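Local coordinates for putative peptide ABC-transport system periplasmic peptide-binding protein (Campylobacter jejuni, PDB 4OEV) that binds nickel(II) outside the cytoplasmic membrane as the extracytoplasmic solute-binding component of an ABC-type importer, at residues A[7-12]-A[190-195]; A[126-131]-A[390-395]; A[267-272]-A[280-285]; A[416-421]-A[449-454]. All blocks are in the same frame, centred on the assembly; numbering follows the deposited sequence.

Contacts 1 and 2 are buried, whereas contacts 3 and 4 are only partly so and reach the surface at E269, H417 and K420. Contact 1 is a strand pair held by backbone bonds and aliphatic packing, and lies across the centre of the chain from contacts 2 and 4. The other three use polar side chains at the ends of helices and in loops. Contacts 2 and 4 share neighbours: helices 419-429 and 434-450 cover the 390-395 loop, and the start of the first and the end of the second meet in contact 4. Strand 454-467, which begins at the end of contact 4, pairs with strand 280-282 of contact 3. No two contacts touch; centres lie 20 to 40 Å apart.

Contact 1 (A[7-12]-A[190-195]); sequences LIIAVE and PRLIIK
Branched aliphatic side chains stand on both faces of this strand pair, and their torsions decide how they interlock. On the face of L7, I9, L192 and I194, L192 has CG anti to its backbone N (chi1 170°), and its CD1 comes against L7 CB at 3.8 Å and I9 CD1 at 4.0 Å. I194 is bent at chi2 (-67°), so its CD1 rests by I9 CB, while the side chains of I194 and V11 cross obliquely, CG2 to CG2 3.6 Å apart. L32 and W492 cover parts of this face, suiting leucine and isoleucine. On the opposite face, shared with A10 and K195, I8 and I193 lie side by side, CG2 to CG2 4.2 Å. I193 CD1 lies over one face of the R191 guanidinium, which is salt-bridged to E175. K195 extends its chain away to a salt bridge with E206. Just beyond the strand, E12 bonds to H481, a nickel ligand. L7 lies opposite L192, but backbone bonds run diagonally: L7 to R191 and I193, I9 to I193 and K195, V11 N to K195 O (2.9 Å). This is the pattern of a parallel strand pair, here at the border of a mixed four-stranded sheet.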
# COMPACT_ATOMS: atom_id res chain seq x y z
N LEU A 7 -0.97 19.52 16.09
CA LEU A 7 -0.01 18.60 15.48
C LEU A 7 0.01 18.85 13.98
O LEU A 7 -1.02 18.88 13.36
CB LEU A 7 -0.39 17.14 15.73
CG LEU A 7 0.07 16.51 17.05
CD1 LEU A 7 -0.32 15.04 17.14
CD2 LEU A 7 1.56 16.73 17.28
N ILE A 8 1.18 19.04 13.38
CA ILE A 8 1.22 19.17 11.93
C ILE A 8 2.09 18.08 11.38
O ILE A 8 3.27 18.02 11.69
CB ILE A 8 1.74 20.53 11.47
CG1 ILE A 8 0.99 21.65 12.19
CG2 ILE A 8 1.67 20.63 9.94
CD1 ILE A 8 1.23 22.99 11.63
N ILE A 9 1.50 17.19 10.60
CA ILE A 9 2.23 16.03 10.09
C ILE A 9 2.25 16.01 8.58
O ILE A 9 1.22 16.09 7.93
CB ILE A 9 1.62 14.70 10.56
CG1 ILE A 9 1.45 14.67 12.08
CG2 ILE A 9 2.41 13.51 10.04
CD1 ILE A 9 0.81 13.39 12.54
N ALA A 10 3.45 15.87 8.02
CA ALA A 10 3.60 15.71 6.59
C ALA A 10 3.27 14.29 6.17
O ALA A 10 3.71 13.32 6.80
CB ALA A 10 5.06 16.06 6.14
N VAL A 11 2.55 14.18 5.06
CA VAL A 11 2.26 12.87 4.47
C VAL A 11 2.49 12.92 2.96
O VAL A 11 2.04 13.87 2.30
CB VAL A 11 0.82 12.43 4.79
CG1 VAL A 11 0.48 11.17 4.00
CG2 VAL A 11 0.71 12.15 6.29
N GLU A 12 3.17 11.92 2.42
CA GLU A 12 3.53 11.94 0.96
C GLU A 12 2.32 12.02 -0.01
O GLU A 12 2.30 12.86 -0.93
CB GLU A 12 4.38 10.74 0.63
CG GLU A 12 4.87 10.70 -0.84
CD GLU A 12 5.49 9.39 -1.17
OE1 GLU A 12 5.54 8.55 -0.26
OE2 GLU A 12 5.94 9.20 -2.34
N PRO A 190 -5.94 18.43 20.42
CA PRO A 190 -7.22 18.90 19.89
C PRO A 190 -7.16 19.23 18.40
O PRO A 190 -8.14 19.04 17.70
CB PRO A 190 -7.52 20.14 20.73
CG PRO A 190 -6.23 20.57 21.26
CD PRO A 190 -5.40 19.34 21.45
N ARG A 191 -6.03 19.73 17.92
CA ARG A 191 -5.94 20.16 16.53
C ARG A 191 -4.90 19.36 15.75
O ARG A 191 -3.75 19.20 16.19
CB ARG A 191 -5.60 21.66 16.51
CG ARG A 191 -5.84 22.36 15.20
CD ARG A 191 -6.21 23.85 15.42
NE ARG A 191 -6.23 24.54 14.13
CZ ARG A 191 -5.18 25.18 13.61
NH1 ARG A 191 -5.28 25.77 12.42
NH2 ARG A 191 -4.04 25.24 14.29
N LEU A 192 -5.29 18.87 14.57
CA LEU A 192 -4.41 18.05 13.74
C LEU A 192 -4.48 18.44 12.27
O LEU A 192 -5.54 18.51 11.68
CB LEU A 192 -4.75 16.55 13.89
CG LEU A 192 -4.08 15.58 12.90
CD1 LEU A 192 -2.54 15.58 13.03
CD2 LEU A 192 -4.64 14.17 13.06
N ILE A 193 -3.30 18.65 11.67
CA ILE A 193 -3.19 19.03 10.27
C ILE A 193 -2.27 18.09 9.49
O ILE A 193 -1.15 17.84 9.89
CB ILE A 193 -2.68 20.49 10.17
CG1 ILE A 193 -3.74 21.43 10.77
CG2 ILE A 193 -2.40 20.86 8.77
CD1 ILE A 193 -3.36 22.92 10.71
N ILE A 194 -2.80 17.51 8.41
CA ILE A 194 -2.07 16.63 7.52
C ILE A 194 -1.68 17.40 6.27
O ILE A 194 -2.51 17.74 5.42
CB ILE A 194 -2.89 15.38 7.14
CG1 ILE A 194 -3.42 14.70 8.40
CG2 ILE A 194 -2.06 14.43 6.16
CD1 ILE A 194 -2.36 14.10 9.29
N LYS A 195 -0.39 17.68 6.16
CA LYS A 195 0.11 18.50 5.09
C LYS A 195 0.62 17.62 3.95
O LYS A 195 1.31 16.61 4.16
CB LYS A 195 1.22 19.42 5.63
CG LYS A 195 1.59 20.54 4.71
CD LYS A 195 2.48 21.57 5.44
CE LYS A 195 2.95 22.59 4.44
NZ LYS A 195 3.72 23.68 5.07

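Contact 2 (A[126-131]-A[390-395]); sequences YPAFLD and PDFHTF
A type I turn, Y126 to F129, leads into helix 129-132 and receives the loop that runs from strand 379-384 to helix 395-398. Y126, with CG anti to its backbone N (chi1 -174°), extends its phenol to D391, and OH donates to OD2 at 2.6 Å. The carboxylate stands almost perpendicular to the ring, 84° between planes, and OD2, in the plane of the ring, accepts the hydrogen bond on its anti lone pair. OD1 of the same aspartate is salt-bridged to R429, a charge that would favour the ionised acid and so a strong acceptor for the tyrosine. In this solute-binding protein of family 5 the loop is flanked by helices 419-429 and 434-450, and F392 inserts from it edge-first. Its rim meets two groups: CE1 lies 3.6 Å from Y126 OH and CE2 3.4 Å from D131 CB. CZ also lies 3.7 Å from A128 O, approached obliquely. The small methyl of A128 fits into the corner formed by the two rings, with CB over one face of the Y126 ring near its rim and 4.2 Å from F392 CE1. D131 directs its OD2 elsewhere, accepting from D389 N. The loop is braced internally, since T394 OG1 donates to P390 O at 2.8 Å and D391 O accepts from both T394 N and F395 N.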
# COMPACT_ATOMS: atom_id res chain seq x y z
N TYR A 126 -13.54 -16.57 3.04
CA TYR A 126 -12.63 -15.47 2.77
C TYR A 126 -12.05 -15.07 4.10
O TYR A 126 -12.54 -14.15 4.74
CB TYR A 126 -13.36 -14.28 2.10
CG TYR A 126 -12.43 -13.16 1.67
CD1 TYR A 126 -11.37 -13.39 0.76
CD2 TYR A 126 -12.61 -11.88 2.17
CE1 TYR A 126 -10.52 -12.36 0.42
CE2 TYR A 126 -11.80 -10.87 1.82
CZ TYR A 126 -10.74 -11.10 0.92
OH TYR A 126 -9.91 -10.05 0.59
N PRO A 127 -11.04 -15.83 4.56
CA PRO A 127 -10.46 -15.62 5.89
C PRO A 127 -9.97 -14.18 6.07
O PRO A 127 -10.00 -13.67 7.20
CB PRO A 127 -9.26 -16.57 5.91
CG PRO A 127 -9.43 -17.50 4.78
CD PRO A 127 -10.33 -16.87 3.79
N ALA A 128 -9.59 -13.52 4.99
CA ALA A 128 -9.10 -12.14 5.08
C ALA A 128 -10.20 -11.16 5.51
O ALA A 128 -9.94 -9.98 5.71
CB ALA A 128 -8.50 -11.70 3.77
N PHE A 129 -11.44 -11.65 5.67
CA PHE A 129 -12.57 -10.76 5.88
C PHE A 129 -12.45 -9.87 7.13
O PHE A 129 -12.88 -8.71 7.11
CB PHE A 129 -13.89 -11.60 6.01
CG PHE A 129 -15.14 -10.80 5.91
CD1 PHE A 129 -15.24 -9.76 4.99
CD2 PHE A 129 -16.29 -11.14 6.68
CE1 PHE A 129 -16.40 -9.01 4.88
CE2 PHE A 129 -17.45 -10.41 6.56
CZ PHE A 129 -17.54 -9.35 5.67
N LEU A 130 -11.96 -10.42 8.24
CA LEU A 130 -11.85 -9.64 9.47
C LEU A 130 -10.83 -8.51 9.28
O LEU A 130 -11.05 -7.40 9.75
CB LEU A 130 -11.46 -10.53 10.64
CG LEU A 130 -12.63 -11.40 11.12
CD1 LEU A 130 -12.13 -12.41 12.15
CD2 LEU A 130 -13.73 -10.53 11.69
N ASP A 131 -9.73 -8.81 8.58
CA ASP A 131 -8.76 -7.75 8.26
C ASP A 131 -9.45 -6.73 7.40
O ASP A 131 -9.26 -5.54 7.59
CB ASP A 131 -7.51 -8.29 7.52
CG ASP A 131 -6.48 -8.85 8.47
OD1 ASP A 131 -6.83 -9.07 9.67
OD2 ASP A 131 -5.31 -9.00 8.03
N PRO A 390 -2.12 -11.45 3.47
CA PRO A 390 -1.36 -11.50 2.21
C PRO A 390 -2.17 -11.27 0.93
O PRO A 390 -1.56 -11.00 -0.11
CB PRO A 390 -0.79 -12.92 2.20
CG PRO A 390 -1.64 -13.70 3.21
CD PRO A 390 -1.92 -12.66 4.29
N ASP A 391 -3.49 -11.40 1.00
CA ASP A 391 -4.35 -11.12 -0.15
C ASP A 391 -4.30 -9.67 -0.59
O ASP A 391 -4.40 -9.39 -1.79
CB ASP A 391 -5.82 -11.51 0.19
CG ASP A 391 -6.79 -11.35 -1.03
OD1 ASP A 391 -6.54 -11.95 -2.10
OD2 ASP A 391 -7.82 -10.64 -0.92
N PHE A 392 -4.15 -8.73 0.36
CA PHE A 392 -4.48 -7.32 0.05
C PHE A 392 -3.58 -6.60 -0.97
O PHE A 392 -4.07 -5.77 -1.80
CB PHE A 392 -4.51 -6.51 1.36
CG PHE A 392 -5.69 -6.84 2.23
CD1 PHE A 392 -6.82 -7.39 1.68
CD2 PHE A 392 -5.63 -6.67 3.61
CE1 PHE A 392 -7.93 -7.74 2.50
CE2 PHE A 392 -6.72 -7.01 4.42
CZ PHE A 392 -7.87 -7.55 3.86
N HIS A 393 -2.27 -6.85 -0.96
CA HIS A 393 -1.50 -6.26 -2.05
C HIS A 393 -1.03 -7.35 -3.04
O HIS A 393 -0.03 -7.22 -3.72
CB HIS A 393 -0.32 -5.44 -1.51
CG HIS A 393 -0.74 -4.13 -0.92
ND1 HIS A 393 0.05 -3.01 -0.91
CD2 HIS A 393 -1.93 -3.75 -0.38
CE1 HIS A 393 -0.60 -2.01 -0.33
NE2 HIS A 393 -1.82 -2.43 -0.03
N THR A 394 -1.79 -8.43 -3.15
CA THR A 394 -1.39 -9.36 -4.19
C THR A 394 -2.48 -9.53 -5.19
O THR A 394 -2.20 -9.52 -6.40
CB THR A 394 -0.97 -10.79 -3.65
OG1 THR A 394 -2.03 -11.33 -2.87
CG2 THR A 394 0.31 -10.74 -2.81
N PHE A 395 -3.74 -9.64 -4.73
CA PHE A 395 -4.80 -9.85 -5.69
C PHE A 395 -4.96 -8.66 -6.69
O PHE A 395 -4.94 -8.86 -7.94
CB PHE A 395 -6.13 -10.14 -4.98
CG PHE A 395 -7.21 -10.73 -5.90
CD1 PHE A 395 -7.24 -12.09 -6.14
CD2 PHE A 395 -8.15 -9.91 -6.54
CE1 PHE A 395 -8.25 -12.66 -7.00
CE2 PHE A 395 -9.14 -10.45 -7.42
CZ PHE A 395 -9.18 -11.82 -7.64

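Contact 3 (A[267-272]-A[280-285]); sequences DKESIV and AFVANH
Aliphatic packing fills the space between two antiparallel elements: helical residues 268-272 run against strand 280-282 at 177°. V282, CG1 anti to its backbone N, splits its two methyls between partners: CG1 lies 3.7 Å from K268 CB and equally near its CD, while CG2 meets V272 CG2 at 3.8 Å. V272 sits one helical turn on from K268, so both belong on the side of the helix that faces the strand. Its CG1 packs on A280, 4.2 Å from CB and, more tightly, 3.2 Å from A280 O. A small residue such as alanine suits this close approach. At the more exposed border, E269 bends at chi2 and lays OE2 3.6 Å from V282 CG2.

Hydrogen bonding is concentrated at the tip of K268. Its chain crosses V282 at about a right angle and NZ donates to A283 O at 2.9 Å, in the carbonyl plane. A second bond goes to N284 OD1 at 3.1 Å, from above the plane of that amide carbonyl. A third acceptor, F456 O, comes from strand 454-467, the sheet partner of strand 280-282.

Capping involves D267, the N-cap of the helix, whose OD1 accepts only weakly from S270 N.

Lysine thus serves two needs: its methylenes join the valine packing, and the buried ammonium finds three carbonyl oxygens. Such neutral but polar acceptors would be expected to stabilise its charged form.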
# COMPACT_ATOMS: atom_id res chain seq x y z
N ASP A 267 22.86 -6.48 -9.38
CA ASP A 267 23.50 -6.88 -8.13
C ASP A 267 22.77 -6.23 -6.97
O ASP A 267 23.13 -5.14 -6.52
CB ASP A 267 25.01 -6.50 -8.13
CG ASP A 267 25.76 -7.00 -6.90
OD1 ASP A 267 25.15 -7.70 -6.06
OD2 ASP A 267 26.98 -6.75 -6.80
N LYS A 268 21.72 -6.92 -6.51
CA LYS A 268 20.85 -6.41 -5.46
C LYS A 268 21.58 -6.25 -4.14
O LYS A 268 21.28 -5.33 -3.37
CB LYS A 268 19.65 -7.36 -5.25
CG LYS A 268 18.85 -7.63 -6.50
CD LYS A 268 17.52 -8.24 -6.11
CE LYS A 268 17.02 -9.21 -7.13
NZ LYS A 268 15.67 -9.82 -6.71
N GLU A 269 22.53 -7.14 -3.85
CA GLU A 269 23.27 -7.01 -2.58
C GLU A 269 23.99 -5.67 -2.52
O GLU A 269 23.97 -4.99 -1.49
CB GLU A 269 24.29 -8.14 -2.41
CG GLU A 269 23.69 -9.47 -2.04
CD GLU A 269 23.09 -9.48 -0.64
OE1 GLU A 269 23.54 -8.69 0.22
OE2 GLU A 269 22.15 -10.28 -0.40
N SER A 270 24.58 -5.26 -3.64
CA SER A 270 25.30 -4.00 -3.68
C SER A 270 24.39 -2.77 -3.48
O SER A 270 24.80 -1.79 -2.86
CB SER A 270 26.06 -3.87 -5.00
OG SER A 270 26.49 -2.54 -5.20
N ILE A 271 23.17 -2.84 -3.99
CA ILE A 271 22.21 -1.75 -3.85
C ILE A 271 21.81 -1.50 -2.41
O ILE A 271 21.80 -0.36 -1.92
CB ILE A 271 20.94 -2.05 -4.67
CG1 ILE A 271 21.17 -1.75 -6.15
CG2 ILE A 271 19.73 -1.26 -4.15
CD1 ILE A 271 19.99 -2.18 -6.97
N VAL A 272 21.45 -2.57 -1.72
CA VAL A 272 21.03 -2.45 -0.34
C VAL A 272 22.18 -2.02 0.54
O VAL A 272 22.02 -1.16 1.43
CB VAL A 272 20.45 -3.77 0.17
CG1 VAL A 272 20.27 -3.73 1.68
CG2 VAL A 272 19.16 -4.03 -0.53
N ALA A 280 17.30 -1.32 4.63
CA ALA A 280 16.58 -2.15 3.66
C ALA A 280 17.11 -3.58 3.66
O ALA A 280 18.20 -3.83 4.18
CB ALA A 280 16.69 -1.54 2.28
N PHE A 281 16.36 -4.51 3.09
CA PHE A 281 16.90 -5.84 2.87
C PHE A 281 16.51 -6.25 1.44
O PHE A 281 15.54 -5.74 0.88
CB PHE A 281 16.48 -6.87 3.96
CG PHE A 281 15.04 -7.41 3.88
CD1 PHE A 281 14.68 -8.43 2.98
CD2 PHE A 281 14.07 -6.99 4.82
CE1 PHE A 281 13.35 -8.94 2.96
CE2 PHE A 281 12.76 -7.50 4.82
CZ PHE A 281 12.39 -8.47 3.90
N VAL A 282 17.35 -7.10 0.84
CA VAL A 282 17.11 -7.54 -0.54
C VAL A 282 15.74 -8.24 -0.65
O VAL A 282 15.44 -9.11 0.18
CB VAL A 282 18.19 -8.49 -1.04
CG1 VAL A 282 17.85 -8.97 -2.48
CG2 VAL A 282 19.58 -7.79 -0.98
N ALA A 283 14.94 -7.85 -1.65
CA ALA A 283 13.66 -8.46 -1.97
C ALA A 283 13.75 -9.42 -3.17
O ALA A 283 14.49 -9.17 -4.12
CB ALA A 283 12.60 -7.38 -2.26
N ASN A 284 12.94 -10.46 -3.11
CA ASN A 284 12.84 -11.46 -4.17
C ASN A 284 11.40 -11.77 -4.51
O ASN A 284 11.09 -12.19 -5.61
CB ASN A 284 13.55 -12.75 -3.73
CG ASN A 284 15.04 -12.67 -3.92
OD1 ASN A 284 15.50 -12.38 -5.04
ND2 ASN A 284 15.81 -12.91 -2.84
N HIS A 285 10.50 -11.55 -3.56
CA HIS A 285 9.08 -11.77 -3.85
C HIS A 285 8.20 -10.91 -2.91
O HIS A 285 8.74 -10.23 -2.04
CB HIS A 285 8.75 -13.27 -3.78
CG HIS A 285 8.61 -13.84 -2.40
ND1 HIS A 285 7.57 -13.50 -1.55
CD2 HIS A 285 9.32 -14.79 -1.75
CE1 HIS A 285 7.68 -14.18 -0.43
NE2 HIS A 285 8.73 -14.98 -0.52

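Contact 4 (A[416-421]-A[449-454]); sequences YHDKKV and YENPPF
Two hydrogen bonds cross between the start of helix 419-429 and the end of helix 434-450. Y416 OH donates to N451 O at 2.5 Å, lying in the plane of that carbonyl. N451 ND2 returns a bond to D418 OD2 at 2.8 Å, nearly straight at 177° and exactly in the amide plane, using the anti lone pair of the carboxylate oxygen. The same ND2 also donates to a water at 3.1 Å, and the water in turn donates a hydrogen bond to H417 O at 3.2 Å. On the acceptor side, N451 OD1 takes a bond from R259 NH2, so both ND2 and OD1 of the side-chain amide are engaged. D418 is the N-cap of helix 419-429: its OD1 accepts from V421 N at 2.8 Å, and its two oxygens divide between capping and the inter-segment bond. The two helices follow one another as a helical hairpin, so this N-cap lies beside N451, the residue at which helix 434-450 unwinds. P453, lacking an N-H that would need a partner, sets CB over the centre of the Y416 ring in a CH-pi contact, 3.6 Å from the centroid.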
# COMPACT_ATOMS: atom_id res chain seq x y z
N TYR A 416 0.17 -7.78 -16.39
CA TYR A 416 0.73 -9.14 -16.18
C TYR A 416 -0.37 -10.18 -16.21
O TYR A 416 -1.33 -10.01 -15.48
CB TYR A 416 1.42 -9.18 -14.84
CG TYR A 416 2.03 -10.52 -14.44
CD1 TYR A 416 3.11 -11.06 -15.14
CD2 TYR A 416 1.57 -11.19 -13.33
CE1 TYR A 416 3.69 -12.27 -14.75
CE2 TYR A 416 2.14 -12.38 -12.92
CZ TYR A 416 3.21 -12.92 -13.63
OH TYR A 416 3.75 -14.15 -13.16
N HIS A 417 -0.27 -11.22 -17.03
CA HIS A 417 -1.31 -12.29 -17.08
C HIS A 417 -0.64 -13.64 -16.93
O HIS A 417 0.05 -14.09 -17.85
CB HIS A 417 -2.08 -12.23 -18.39
CG HIS A 417 -2.91 -10.99 -18.55
ND1 HIS A 417 -4.28 -11.02 -18.70
CD2 HIS A 417 -2.55 -9.69 -18.57
CE1 HIS A 417 -4.73 -9.78 -18.82
NE2 HIS A 417 -3.70 -8.95 -18.73
N ASP A 418 -0.80 -14.30 -15.79
CA ASP A 418 -0.22 -15.65 -15.58
C ASP A 418 -1.25 -16.58 -14.99
O ASP A 418 -1.86 -16.25 -13.95
CB ASP A 418 0.97 -15.60 -14.63
CG ASP A 418 1.66 -16.93 -14.49
OD1 ASP A 418 1.33 -17.73 -13.58
OD2 ASP A 418 2.57 -17.19 -15.32
N LYS A 419 -1.48 -17.71 -15.66
CA LYS A 419 -2.51 -18.62 -15.18
C LYS A 419 -2.21 -19.23 -13.81
O LYS A 419 -3.13 -19.36 -12.97
CB LYS A 419 -2.75 -19.77 -16.17
CG LYS A 419 -3.53 -19.42 -17.41
CD LYS A 419 -3.81 -20.75 -18.16
CE LYS A 419 -4.34 -20.49 -19.60
NZ LYS A 419 -4.25 -21.81 -20.32
N LYS A 420 -0.96 -19.65 -13.57
CA LYS A 420 -0.65 -20.27 -12.28
C LYS A 420 -0.77 -19.22 -11.15
O LYS A 420 -1.21 -19.55 -10.05
CB LYS A 420 0.73 -20.93 -12.27
CG LYS A 420 0.81 -22.26 -13.06
CD LYS A 420 2.24 -22.81 -13.07
CE LYS A 420 3.13 -22.03 -14.04
NZ LYS A 420 4.62 -22.32 -13.92
N VAL A 421 -0.39 -17.97 -11.43
CA VAL A 421 -0.58 -16.95 -10.43
C VAL A 421 -2.07 -16.74 -10.16
O VAL A 421 -2.49 -16.74 -8.98
CB VAL A 421 0.04 -15.64 -10.81
CG1 VAL A 421 -0.46 -14.56 -9.89
CG2 VAL A 421 1.64 -15.78 -10.78
N TYR A 449 8.33 -16.62 -9.66
CA TYR A 449 9.72 -16.85 -10.02
C TYR A 449 9.80 -17.32 -11.47
O TYR A 449 10.71 -16.92 -12.20
CB TYR A 449 10.42 -17.88 -9.09
CG TYR A 449 11.76 -18.32 -9.70
CD1 TYR A 449 12.91 -17.54 -9.54
CD2 TYR A 449 11.85 -19.46 -10.49
CE1 TYR A 449 14.10 -17.90 -10.14
CE2 TYR A 449 13.05 -19.83 -11.09
CZ TYR A 449 14.17 -19.04 -10.91
OH TYR A 449 15.37 -19.39 -11.50
N GLU A 450 8.90 -18.22 -11.88
CA GLU A 450 8.96 -18.82 -13.22
C GLU A 450 8.59 -17.82 -14.31
O GLU A 450 9.00 -17.95 -15.47
CB GLU A 450 8.05 -20.07 -13.33
CG GLU A 450 8.42 -21.24 -12.37
CD GLU A 450 9.82 -21.83 -12.59
OE1 GLU A 450 10.41 -21.67 -13.70
OE2 GLU A 450 10.34 -22.47 -11.66
N ASN A 451 7.76 -16.86 -13.95
CA ASN A 451 7.30 -15.87 -14.89
C ASN A 451 7.26 -14.53 -14.19
O ASN A 451 6.19 -14.03 -13.80
CB ASN A 451 5.94 -16.27 -15.45
CG ASN A 451 5.46 -15.32 -16.52
OD1 ASN A 451 6.24 -14.56 -17.12
ND2 ASN A 451 4.18 -15.37 -16.79
N PRO A 452 8.44 -13.91 -14.02
CA PRO A 452 8.58 -12.72 -13.17
C PRO A 452 7.93 -11.47 -13.78
O PRO A 452 8.21 -11.07 -14.89
CB PRO A 452 10.11 -12.57 -13.04
CG PRO A 452 10.67 -13.28 -14.30
CD PRO A 452 9.71 -14.40 -14.59
N PRO A 453 7.00 -10.87 -13.03
CA PRO A 453 6.39 -9.62 -13.50
C PRO A 453 7.32 -8.43 -13.26
O PRO A 453 7.12 -7.34 -13.83
CB PRO A 453 5.15 -9.50 -12.61
CG PRO A 453 5.57 -10.16 -11.35
CD PRO A 453 6.37 -11.35 -11.78
N PHE A 454 8.26 -8.61 -12.32
CA PHE A 454 9.09 -7.51 -11.80
C PHE A 454 10.58 -7.86 -11.82
O PHE A 454 10.98 -9.03 -11.99
CB PHE A 454 8.78 -7.14 -10.32
CG PHE A 454 7.36 -6.62 -10.02
CD1 PHE A 454 6.43 -6.22 -11.00
CD2 PHE A 454 7.01 -6.45 -8.67
CE1 PHE A 454 5.13 -5.78 -10.63
CE2 PHE A 454 5.72 -6.00 -8.29
CZ PHE A 454 4.80 -5.64 -9.27
O HOH W 1 2.94 -13.91 -19.19